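Local coordinates for S-layer domain-containing protein (Ruminiclostridium thermocellum ATCC 27405, PDB 4QVS) that is of unknown function but folds into a concanavalin A-like lectin/glucanase domain, which may bind carbohydrate at the cell surface, at the interface of chains A and B. Coordinates in Å, arbitrary orientation; residue numbers count along the deposited sequence, not the author numbering. Chains: chain A/B, S-layer domain-containing protein.

Contact 1: the interface of chains A and B. Residues chain A 89, 91, 96, 99, 101; chain B 183-185.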
ATOM      1  N   ASP A  89      14.195  -0.186 -16.826  1.00 45.28           N
ATOM      2  CA  ASP A  89      15.478   0.502 -16.576  1.00 43.32           C
ATOM      3  C   ASP A  89      15.875   1.151 -17.873  1.00 42.89           C
ATOM      4  O   ASP A  89      15.880   0.517 -18.905  1.00 44.90           O
ATOM      5  CB  ASP A  89      16.463  -0.505 -16.015  1.00 42.47           C
ATOM      6  CG  ASP A  89      17.863   0.024 -15.858  1.00 46.75           C
ATOM      7  OD1 ASP A  89      18.095   1.219 -15.702  1.00 44.63           O
ATOM      8  OD2 ASP A  89      18.744  -0.833 -15.761  1.00 41.46           O
ATOM      9  N   PHE A  91      18.827   3.684 -19.034  1.00 45.38           N
ATOM     10  CA  PHE A  91      20.136   4.087 -18.514  1.00 46.31           C
ATOM     11  C   PHE A  91      21.079   4.590 -19.625  1.00 46.12           C
ATOM     12  O   PHE A  91      20.940   4.228 -20.773  1.00 45.69           O
ATOM     13  CB  PHE A  91      20.745   2.870 -17.781  1.00 45.66           C
ATOM     14  CG  PHE A  91      20.907   1.625 -18.650  1.00 49.60           C
ATOM     15  CD1 PHE A  91      19.842   0.772 -18.887  1.00 48.33           C
ATOM     16  CD2 PHE A  91      22.147   1.299 -19.199  1.00 52.97           C
ATOM     17  CE1 PHE A  91      19.983  -0.349 -19.671  1.00 46.93           C
ATOM     18  CE2 PHE A  91      22.307   0.173 -20.001  1.00 55.63           C
ATOM     19  CZ  PHE A  91      21.232  -0.661 -20.235  1.00 52.48           C
ATOM     20  N   ASN A  96      27.447   3.864 -16.084  1.00 56.02           N
ATOM     21  CA  ASN A  96      26.595   2.936 -15.400  1.00 57.46           C
ATOM     22  C   ASN A  96      25.876   3.589 -14.200  1.00 54.41           C
ATOM     23  O   ASN A  96      25.225   2.875 -13.458  1.00 55.11           O
ATOM     24  CB  ASN A  96      27.453   1.766 -14.896  1.00 53.12           C
ATOM     25  CG  ASN A  96      28.430   2.193 -13.810  1.00 56.56           C
ATOM     26  OD1 ASN A  96      28.450   3.357 -13.426  1.00 60.54           O
ATOM     27  ND2 ASN A  96      29.256   1.260 -13.323  1.00 62.89           N
ATOM     28  N   TYR A  99      20.791   6.863 -14.653  1.00 43.58           N
ATOM     29  CA  TYR A  99      19.692   6.001 -15.057  1.00 46.13           C
ATOM     30  C   TYR A  99      18.425   6.292 -14.276  1.00 43.38           C
ATOM     31  O   TYR A  99      18.470   7.050 -13.305  1.00 42.90           O
ATOM     32  CB  TYR A  99      20.069   4.528 -14.776  1.00 45.78           C
ATOM     33  CG  TYR A  99      20.348   4.146 -13.305  1.00 45.52           C
ATOM     34  CD1 TYR A  99      19.306   3.761 -12.434  1.00 51.15           C
ATOM     35  CD2 TYR A  99      21.647   4.109 -12.812  1.00 47.49           C
ATOM     36  CE1 TYR A  99      19.563   3.405 -11.119  1.00 47.65           C
ATOM     37  CE2 TYR A  99      21.926   3.749 -11.515  1.00 45.14           C
ATOM     38  CZ  TYR A  99      20.882   3.395 -10.669  1.00 53.91           C
ATOM     39  OH  TYR A  99      21.185   3.030  -9.397  1.00 49.91           O
ATOM     40  N   ARG A 101      15.029   3.782 -13.014  1.00 47.15           N
ATOM     41  CA  ARG A 101      14.640   2.403 -12.932  1.00 45.89           C
ATOM     42  C   ARG A 101      13.412   2.170 -12.006  1.00 42.40           C
ATOM     43  O   ARG A 101      13.376   2.684 -10.899  1.00 49.19           O
ATOM     44  CB  ARG A 101      15.829   1.722 -12.325  1.00 41.98           C
ATOM     45  CG  ARG A 101      15.759   0.227 -12.203  1.00 47.40           C
ATOM     46  CD  ARG A 101      17.145  -0.321 -11.892  1.00 52.33           C
ATOM     47  NE  ARG A 101      17.698   0.171 -10.612  1.00 50.15           N
ATOM     48  CZ  ARG A 101      18.762  -0.357 -10.009  1.00 47.97           C
ATOM     49  NH1 ARG A 101      19.410  -1.367 -10.556  1.00 51.18           N
ATOM     50  NH2 ARG A 101      19.198   0.135  -8.841  1.00 57.85           N
TER
ATOM     51  N   HIS B 183      20.483  -2.985 -15.893  1.00 45.54           N
ATOM     52  CA  HIS B 183      21.919  -2.944 -16.250  1.00 48.42           C
ATOM     53  C   HIS B 183      22.724  -3.018 -14.953  1.00 50.09           C
ATOM     54  O   HIS B 183      22.170  -2.886 -13.839  1.00 46.50           O
ATOM     55  CB  HIS B 183      22.271  -1.639 -16.969  1.00 49.85           C
ATOM     56  CG  HIS B 183      22.387  -0.452 -16.067  1.00 50.28           C
ATOM     57  ND1 HIS B 183      21.289   0.148 -15.479  1.00 48.95           N
ATOM     58  CD2 HIS B 183      23.464   0.295 -15.710  1.00 46.82           C
ATOM     59  CE1 HIS B 183      21.690   1.181 -14.763  1.00 51.24           C
ATOM     60  NE2 HIS B 183      23.009   1.288 -14.874  1.00 52.88           N
ATOM     61  N   GLN B 184      24.041  -3.177 -15.093  1.00 48.62           N
ATOM     62  CA  GLN B 184      24.925  -3.271 -13.948  1.00 50.34           C
ATOM     63  C   GLN B 184      25.239  -1.884 -13.471  1.00 51.06           C
ATOM     64  O   GLN B 184      25.833  -1.099 -14.230  1.00 52.24           O
ATOM     65  CB  GLN B 184      26.256  -3.949 -14.352  1.00 55.07           C
ATOM     66  CG  GLN B 184      27.079  -4.324 -13.137  1.00 58.83           C
ATOM     67  CD  GLN B 184      28.390  -5.001 -13.487  1.00 62.99           C
ATOM     68  OE1 GLN B 184      28.955  -4.786 -14.552  1.00 66.53           O
ATOM     69  NE2 GLN B 184      28.889  -5.805 -12.569  1.00 62.23           N
ATOM     70  N   THR B 185      24.875  -1.557 -12.227  1.00 47.91           N
ATOM     71  CA  THR B 185      25.232  -0.237 -11.682  1.00 46.68           C
ATOM     72  C   THR B 185      26.651  -0.261 -11.110  1.00 49.63           C
ATOM     73  O   THR B 185      27.287  -1.285 -11.166  1.00 52.25           O
ATOM     74  CB  THR B 185      24.288   0.209 -10.585  1.00 53.19           C
ATOM     75  OG1 THR B 185      24.474  -0.618  -9.425  1.00 49.07           O
ATOM     76  CG2 THR B 185      22.827   0.174 -11.102  1.00 51.32           C
TER

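Contact 2: the interface of chains A and B. Residues chain A 78-80, 85, 87; chain B 131, 197-198.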
ATOM      1  N   ARG A  78       1.392  -8.190 -14.335  1.00 54.18           N
ATOM      2  CA  ARG A  78       0.942  -9.260 -13.436  1.00 57.47           C
ATOM      3  C   ARG A  78       2.190  -9.872 -12.782  1.00 59.44           C
ATOM      4  O   ARG A  78       2.903 -10.665 -13.395  1.00 59.32           O
ATOM      5  CB  ARG A  78       0.143 -10.352 -14.146  1.00 61.12           C
ATOM      6  CG  ARG A  78      -0.550 -11.317 -13.171  1.00 67.02           C
ATOM      7  CD  ARG A  78      -1.414 -12.368 -13.871  1.00 72.63           C
ATOM      8  NE  ARG A  78      -0.613 -13.316 -14.647  1.00 75.96           N
ATOM      9  CZ  ARG A  78      -0.095 -14.455 -14.189  1.00 79.54           C
ATOM     10  NH1 ARG A  78      -0.271 -14.821 -12.929  1.00 96.83           N
ATOM     11  NH2 ARG A  78       0.639 -15.228 -14.992  1.00 74.03           N
ATOM     12  N   LEU A  79       2.432  -9.504 -11.529  1.00 57.13           N
ATOM     13  CA  LEU A  79       3.595  -9.950 -10.782  1.00 56.23           C
ATOM     14  C   LEU A  79       3.458 -11.343 -10.179  1.00 67.13           C
ATOM     15  O   LEU A  79       2.678 -11.547  -9.235  1.00 64.44           O
ATOM     16  CB  LEU A  79       3.863  -8.937  -9.698  1.00 59.19           C
ATOM     17  CG  LEU A  79       5.184  -9.110  -8.998  1.00 60.97           C
ATOM     18  CD1 LEU A  79       6.296  -8.858 -10.040  1.00 65.83           C
ATOM     19  CD2 LEU A  79       5.299  -8.165  -7.817  1.00 63.94           C
ATOM     20  N   ASP A  80       4.233 -12.296 -10.707  1.00 64.69           N
ATOM     21  CA  ASP A  80       4.146 -13.697 -10.272  1.00 66.27           C
ATOM     22  C   ASP A  80       5.077 -14.097  -9.143  1.00 66.06           C
ATOM     23  O   ASP A  80       4.952 -15.191  -8.619  1.00 67.09           O
ATOM     24  CB  ASP A  80       4.312 -14.618 -11.462  1.00 67.38           C
ATOM     25  CG  ASP A  80       3.217 -14.439 -12.467  1.00 68.45           C
ATOM     26  OD1 ASP A  80       2.156 -13.874 -12.099  1.00 69.44           O
ATOM     27  OD2 ASP A  80       3.418 -14.862 -13.611  1.00 67.59           O
ATOM     28  N   GLN A  85      13.080  -7.087  -7.772  1.00 59.27           N
ATOM     29  CA  GLN A  85      13.163  -7.332  -9.233  1.00 59.43           C
ATOM     30  C   GLN A  85      13.022  -6.040 -10.043  1.00 57.73           C
ATOM     31  O   GLN A  85      12.161  -5.205  -9.719  1.00 58.39           O
ATOM     32  CB  GLN A  85      11.997  -8.251  -9.675  1.00 53.42           C
ATOM     33  CG  GLN A  85      12.053  -9.711  -9.272  1.00 53.78           C
ATOM     34  CD  GLN A  85      10.657 -10.351  -9.293  1.00 63.65           C
ATOM     35  OE1 GLN A  85      10.351 -11.236 -10.102  1.00 58.61           O
ATOM     36  NE2 GLN A  85       9.801  -9.880  -8.412  1.00 58.14           N
ATOM     37  N   ILE A  87      11.686  -3.737 -12.940  1.00 54.13           N
ATOM     38  CA  ILE A  87      10.542  -3.757 -13.823  1.00 50.57           C
ATOM     39  C   ILE A  87      10.947  -3.096 -15.135  1.00 44.60           C
ATOM     40  O   ILE A  87      10.687  -3.641 -16.205  1.00 48.47           O
ATOM     41  CB  ILE A  87       9.325  -3.044 -13.191  1.00 50.27           C
ATOM     42  CG1 ILE A  87       8.874  -3.781 -11.916  1.00 52.78           C
ATOM     43  CG2 ILE A  87       8.210  -3.024 -14.209  1.00 46.41           C
ATOM     44  CD1 ILE A  87       7.760  -3.093 -11.153  1.00 55.81           C
TER
ATOM     45  N   LEU B 131       1.202  -4.153  -5.312  1.00 61.08           N
ATOM     46  CA  LEU B 131       1.066  -5.214  -6.337  1.00 63.45           C
ATOM     47  C   LEU B 131       0.925  -6.574  -5.718  1.00 64.92           C
ATOM     48  O   LEU B 131       1.826  -7.025  -5.024  1.00 75.21           O
ATOM     49  CB  LEU B 131       2.276  -5.282  -7.279  1.00 57.97           C
ATOM     50  CG  LEU B 131       2.416  -4.233  -8.343  1.00 59.22           C
ATOM     51  CD1 LEU B 131       3.742  -4.479  -9.114  1.00 58.76           C
ATOM     52  CD2 LEU B 131       1.213  -4.306  -9.271  1.00 64.26           C
ATOM     53  N   LEU B 197      12.543 -10.042 -13.629  1.00 50.04           N
ATOM     54  CA  LEU B 197      11.129 -10.016 -13.350  1.00 51.78           C
ATOM     55  C   LEU B 197      10.420 -11.308 -13.725  1.00 52.35           C
ATOM     56  O   LEU B 197      10.576 -11.847 -14.833  1.00 53.05           O
ATOM     57  CB  LEU B 197      10.460  -8.840 -14.067  1.00 56.27           C
ATOM     58  CG  LEU B 197       8.988  -8.563 -13.716  1.00 58.92           C
ATOM     59  CD1 LEU B 197       8.847  -8.225 -12.235  1.00 60.98           C
ATOM     60  CD2 LEU B 197       8.458  -7.434 -14.585  1.00 59.16           C
ATOM     61  N   HIS B 198       9.655 -11.813 -12.754  1.00 55.16           N
ATOM     62  CA  HIS B 198       8.787 -12.954 -12.921  1.00 53.12           C
ATOM     63  C   HIS B 198       7.340 -12.431 -13.019  1.00 58.87           C
ATOM     64  O   HIS B 198       6.727 -11.994 -12.019  1.00 54.24           O
ATOM     65  CB  HIS B 198       8.963 -13.933 -11.773  1.00 56.38           C
ATOM     66  CG  HIS B 198       8.174 -15.182 -11.938  1.00 56.88           C
ATOM     67  ND1 HIS B 198       7.688 -15.903 -10.869  1.00 59.36           N
ATOM     68  CD2 HIS B 198       7.700 -15.790 -13.052  1.00 59.62           C
ATOM     69  CE1 HIS B 198       7.013 -16.947 -11.320  1.00 59.93           C
ATOM     70  NE2 HIS B 198       6.987 -16.889 -12.641  1.00 58.91           N
TER

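Contact 3: the interface of chains A and B. Residues chain A 201-205; chain B 73-75.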
ATOM      1  N   ILE A 201      -3.449  -9.253  18.500  1.00 48.75           N
ATOM      2  CA  ILE A 201      -3.430  -7.819  18.825  1.00 49.90           C
ATOM      3  C   ILE A 201      -2.648  -7.615  20.090  1.00 49.78           C
ATOM      4  O   ILE A 201      -2.766  -8.422  21.004  1.00 51.71           O
ATOM      5  CB  ILE A 201      -4.852  -7.276  19.125  1.00 51.32           C
ATOM      6  CG1 ILE A 201      -5.731  -7.353  17.875  1.00 52.82           C
ATOM      7  CG2 ILE A 201      -4.794  -5.826  19.657  1.00 54.56           C
ATOM      8  CD1 ILE A 201      -5.516  -6.260  16.857  1.00 48.71           C
ATOM      9  N   ASP A 202      -1.902  -6.517  20.177  1.00 51.26           N
ATOM     10  CA  ASP A 202      -1.133  -6.252  21.399  1.00 54.61           C
ATOM     11  C   ASP A 202      -1.013  -4.750  21.572  1.00 47.36           C
ATOM     12  O   ASP A 202      -1.166  -4.000  20.627  1.00 54.86           O
ATOM     13  CB  ASP A 202       0.253  -6.925  21.313  1.00 54.44           C
ATOM     14  CG  ASP A 202       0.838  -7.332  22.689  1.00 61.48           C
ATOM     15  OD1 ASP A 202       0.478  -6.778  23.757  1.00 51.64           O
ATOM     16  OD2 ASP A 202       1.703  -8.240  22.704  1.00 67.90           O
ATOM     17  N   ASP A 203      -0.693  -4.349  22.794  1.00 52.64           N
ATOM     18  CA  ASP A 203      -0.475  -2.957  23.164  1.00 50.20           C
ATOM     19  C   ASP A 203      -1.481  -2.032  22.561  1.00 50.25           C
ATOM     20  O   ASP A 203      -1.110  -1.115  21.837  1.00 50.91           O
ATOM     21  CB  ASP A 203       0.989  -2.523  22.843  1.00 58.06           C
ATOM     22  CG  ASP A 203       1.998  -3.232  23.697  1.00 57.88           C
ATOM     23  OD1 ASP A 203       1.712  -3.525  24.868  1.00 60.34           O
ATOM     24  OD2 ASP A 203       3.122  -3.486  23.208  1.00 78.69           O
ATOM     25  N   PHE A 204      -2.779  -2.236  22.900  1.00 51.05           N
ATOM     26  CA  PHE A 204      -3.807  -1.380  22.370  1.00 45.02           C
ATOM     27  C   PHE A 204      -3.794  -0.116  23.217  1.00 46.04           C
ATOM     28  O   PHE A 204      -3.946  -0.159  24.439  1.00 50.64           O
ATOM     29  CB  PHE A 204      -5.158  -2.063  22.414  1.00 52.30           C
ATOM     30  CG  PHE A 204      -6.189  -1.388  21.589  1.00 47.47           C
ATOM     31  CD1 PHE A 204      -6.960  -0.381  22.117  1.00 51.76           C
ATOM     32  CD2 PHE A 204      -6.414  -1.792  20.284  1.00 46.87           C
ATOM     33  CE1 PHE A 204      -7.940   0.227  21.351  1.00 54.54           C
ATOM     34  CE2 PHE A 204      -7.397  -1.205  19.517  1.00 45.15           C
ATOM     35  CZ  PHE A 204      -8.161  -0.185  20.049  1.00 52.01           C
ATOM     36  N   ARG A 205      -3.666   1.023  22.559  1.00 46.36           N
ATOM     37  CA  ARG A 205      -3.459   2.287  23.235  1.00 49.25           C
ATOM     38  C   ARG A 205      -4.322   3.356  22.661  1.00 48.27           C
ATOM     39  O   ARG A 205      -4.665   3.340  21.473  1.00 49.10           O
ATOM     40  CB  ARG A 205      -1.999   2.718  23.115  1.00 53.49           C
ATOM     41  CG  ARG A 205      -1.067   1.599  23.500  1.00 59.83           C
ATOM     42  CD  ARG A 205       0.390   2.006  23.571  1.00 61.22           C
ATOM     43  NE  ARG A 205       0.566   3.030  24.580  1.00 62.17           N
ATOM     44  CZ  ARG A 205       1.726   3.300  25.169  1.00 71.59           C
ATOM     45  NH1 ARG A 205       2.834   2.601  24.881  1.00 68.75           N
ATOM     46  NH2 ARG A 205       1.759   4.267  26.080  1.00 70.98           N
TER
ATOM     47  N   ILE B  73      -5.521   6.286  18.263  1.00 45.78           N
ATOM     48  CA  ILE B  73      -5.708   4.911  18.578  1.00 48.45           C
ATOM     49  C   ILE B  73      -4.584   4.171  17.896  1.00 47.84           C
ATOM     50  O   ILE B  73      -4.442   4.244  16.660  1.00 46.29           O
ATOM     51  CB  ILE B  73      -7.033   4.336  18.054  1.00 47.84           C
ATOM     52  CG1 ILE B  73      -8.186   5.091  18.703  1.00 55.46           C
ATOM     53  CG2 ILE B  73      -7.089   2.857  18.426  1.00 45.70           C
ATOM     54  CD1 ILE B  73      -9.523   4.827  18.058  1.00 62.60           C
ATOM     55  N   ALA B  74      -3.847   3.394  18.674  1.00 51.59           N
ATOM     56  CA  ALA B  74      -2.692   2.724  18.120  1.00 52.84           C
ATOM     57  C   ALA B  74      -2.508   1.381  18.748  1.00 52.23           C
ATOM     58  O   ALA B  74      -2.722   1.199  19.938  1.00 48.37           O
ATOM     59  CB  ALA B  74      -1.471   3.587  18.332  1.00 53.74           C
ATOM     60  N   PHE B  75      -2.084   0.432  17.935  1.00 50.13           N
ATOM     61  CA  PHE B  75      -1.882  -0.891  18.419  1.00 48.82           C
ATOM     62  C   PHE B  75      -1.050  -1.676  17.450  1.00 47.38           C
ATOM     63  O   PHE B  75      -0.896  -1.313  16.305  1.00 48.05           O
ATOM     64  CB  PHE B  75      -3.240  -1.579  18.531  1.00 49.99           C
ATOM     65  CG  PHE B  75      -4.014  -1.533  17.245  1.00 49.80           C
ATOM     66  CD1 PHE B  75      -4.743  -0.399  16.903  1.00 48.83           C
ATOM     67  CD2 PHE B  75      -3.953  -2.592  16.344  1.00 45.43           C
ATOM     68  CE1 PHE B  75      -5.428  -0.338  15.706  1.00 48.67           C
ATOM     69  CE2 PHE B  75      -4.625  -2.529  15.140  1.00 44.22           C
ATOM     70  CZ  PHE B  75      -5.355  -1.405  14.820  1.00 48.18           C
TER

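Contact 1: the interface of chains A and B
B:His183 enters a socket formed by A:Asp89, A:Phe91, A:Asn96 and A:Tyr99, on strands 88-91 and 99-104 of a concanavalin A-like (jelly-roll) domain and the loop joining them. Hydrogen bonds occupy both ring nitrogens. ND1 of B:His183 donates to the carboxylate oxygen OD2 of A:Asp89 at 2.7 Å; the bond is nearly straight (175° at H), lies in the imidazole plane and uses the syn lone pair of OD2. The backbone N of B:His183 reaches this same OD2 at 2.8 Å, nearly along its C-O axis, so one oxygen takes two donors from one residue. On the opposite edge of the ring, NE2 donates to the carbonyl O of A:Asn96 at 3.1 Å, approaching from above the carbonyl plane. With both ring nitrogens facing acceptor oxygens, the imidazole may be positively charged, although protons are not seen.

Aromatic contacts fix the ring's tilt. The A:Phe91 ring stacks against it with planes 7° apart, slid so that CB of B:His183 lies over the phenyl centre. In A:Phe91, chi1 58° turns the phenyl ring to lie along the imidazole, while its CB, set by the backbone, lies over the imidazole face toward the rim. A:Tyr99 is met edge-to-face, CE1 of B:His183 pointing at its ring, 3.5 Å from CD2.

Among apolar contacts, the B:Thr185 methyl CG2 lies 3.7 Å from CE2 of A:Tyr99. Within chain A, CZ of A:Tyr99 lies over one face of the A:Arg101 guanidinium, offset toward its rim.

Contact 2: the interface of chains A and B
A:Leu79 and B:Leu197 both hold CG anti to the backbone N (chi1 -169° and -172°), and their side chains cross at about a right angle. Their CD1 methyls meet at 3.4 Å, slightly tighter than usual van der Waals contact. B:His198 has a similar first torsion (-176°), which lays its imidazole under A:Asp80: CB of A:Asp80 stands over the middle of the ring, 3.6 Å from CE1 of B:His198.

The backbone of B:His198 is gripped at both its polar atoms. Its carbonyl O accepts from the backbone N of A:Asp80 at 2.8 Å. Its N donates to the side-chain amide oxygen OE1 of A:Gln85, also at 2.8 Å, with the donor tilted from the amide plane. A:Gln85 gets there by running out extended beyond CG, across B:Leu197.

Within chain A, NH1 of A:Arg78 forms a salt bridge to OD1 of A:Asp80 at 2.7 Å. This second-shell pairing turns the carboxylate toward A:Arg78 and probably steadies the aspartate whose CB lies on the histidine ring. A:Ile87 and B:Leu131 lose surface at the margins of the leucine pair.

In the deposited dimer the site joins the end of strand 71-79 of one copy to the segment leading into strand 200-207 of the other.

Contact 3: the interface of chains A and B
A:Arg205 and B:Ala74 form an antiparallel beta bridge, and the two sides of this strand pair differ sharply in packing. The backbone N of A:Arg205 donates to O of B:Ala74 at 2.8 Å, and the N of B:Ala74 returns a bond to O of A:Arg205 at 2.9 Å.

On the tight side, A:Phe204 and B:Phe75 lie alongside each other, pointing the same way. CD2 of A:Phe204 touches CB of B:Phe75 at 3.6 Å, while the far end of the A:Phe204 ring, CZ, reaches the methyl CG2 of B:Ile73 at 3.6 Å. The phenylalanines reach this position by different first torsions, -166° in A:Phe204 and 54° in B:Phe75. CD1 of A:Ile201 completes the apolar cluster, 4.0 Å from CD2 of B:Phe75.

The other side is loose. There A:Arg205 brushes O of B:Ala74 with CB at 3.6 Å; its side chain leads away from B:Ala74 beyond CG, with a bend at chi3. A:Asp202 and A:Asp203 also point off this side, tied locally by a bond from N of A:Asp203 to OD1 of A:Asp202. The positive phi of A:Asp203 (42°) suggests a bulge, consistent with successive acidic side chains on one side.

In the fold, strand 200-207 of chain A lies against strand 71-79 of chain B, joining both chains in one sheet.

Contacts 1 and 2 are neighbours, their C-alpha centres about 18 Å apart, whereas contact 3 lies about 43 Å from contact 1 and 34 Å from contact 2. Strand 71-79 serves contact 2 from chain A and contact 3 from chain B; strand 200-207 serves contact 3 and begins two residues after the position of B:His198 of contact 2. By the two-fold symmetry, the twin of contact 3 extends the pairing begun at contact 2. Sheets built from both copies at two distant places suggest an intertwined, segment-exchanged dimer, although the structure alone does not show whether it forms in the cell.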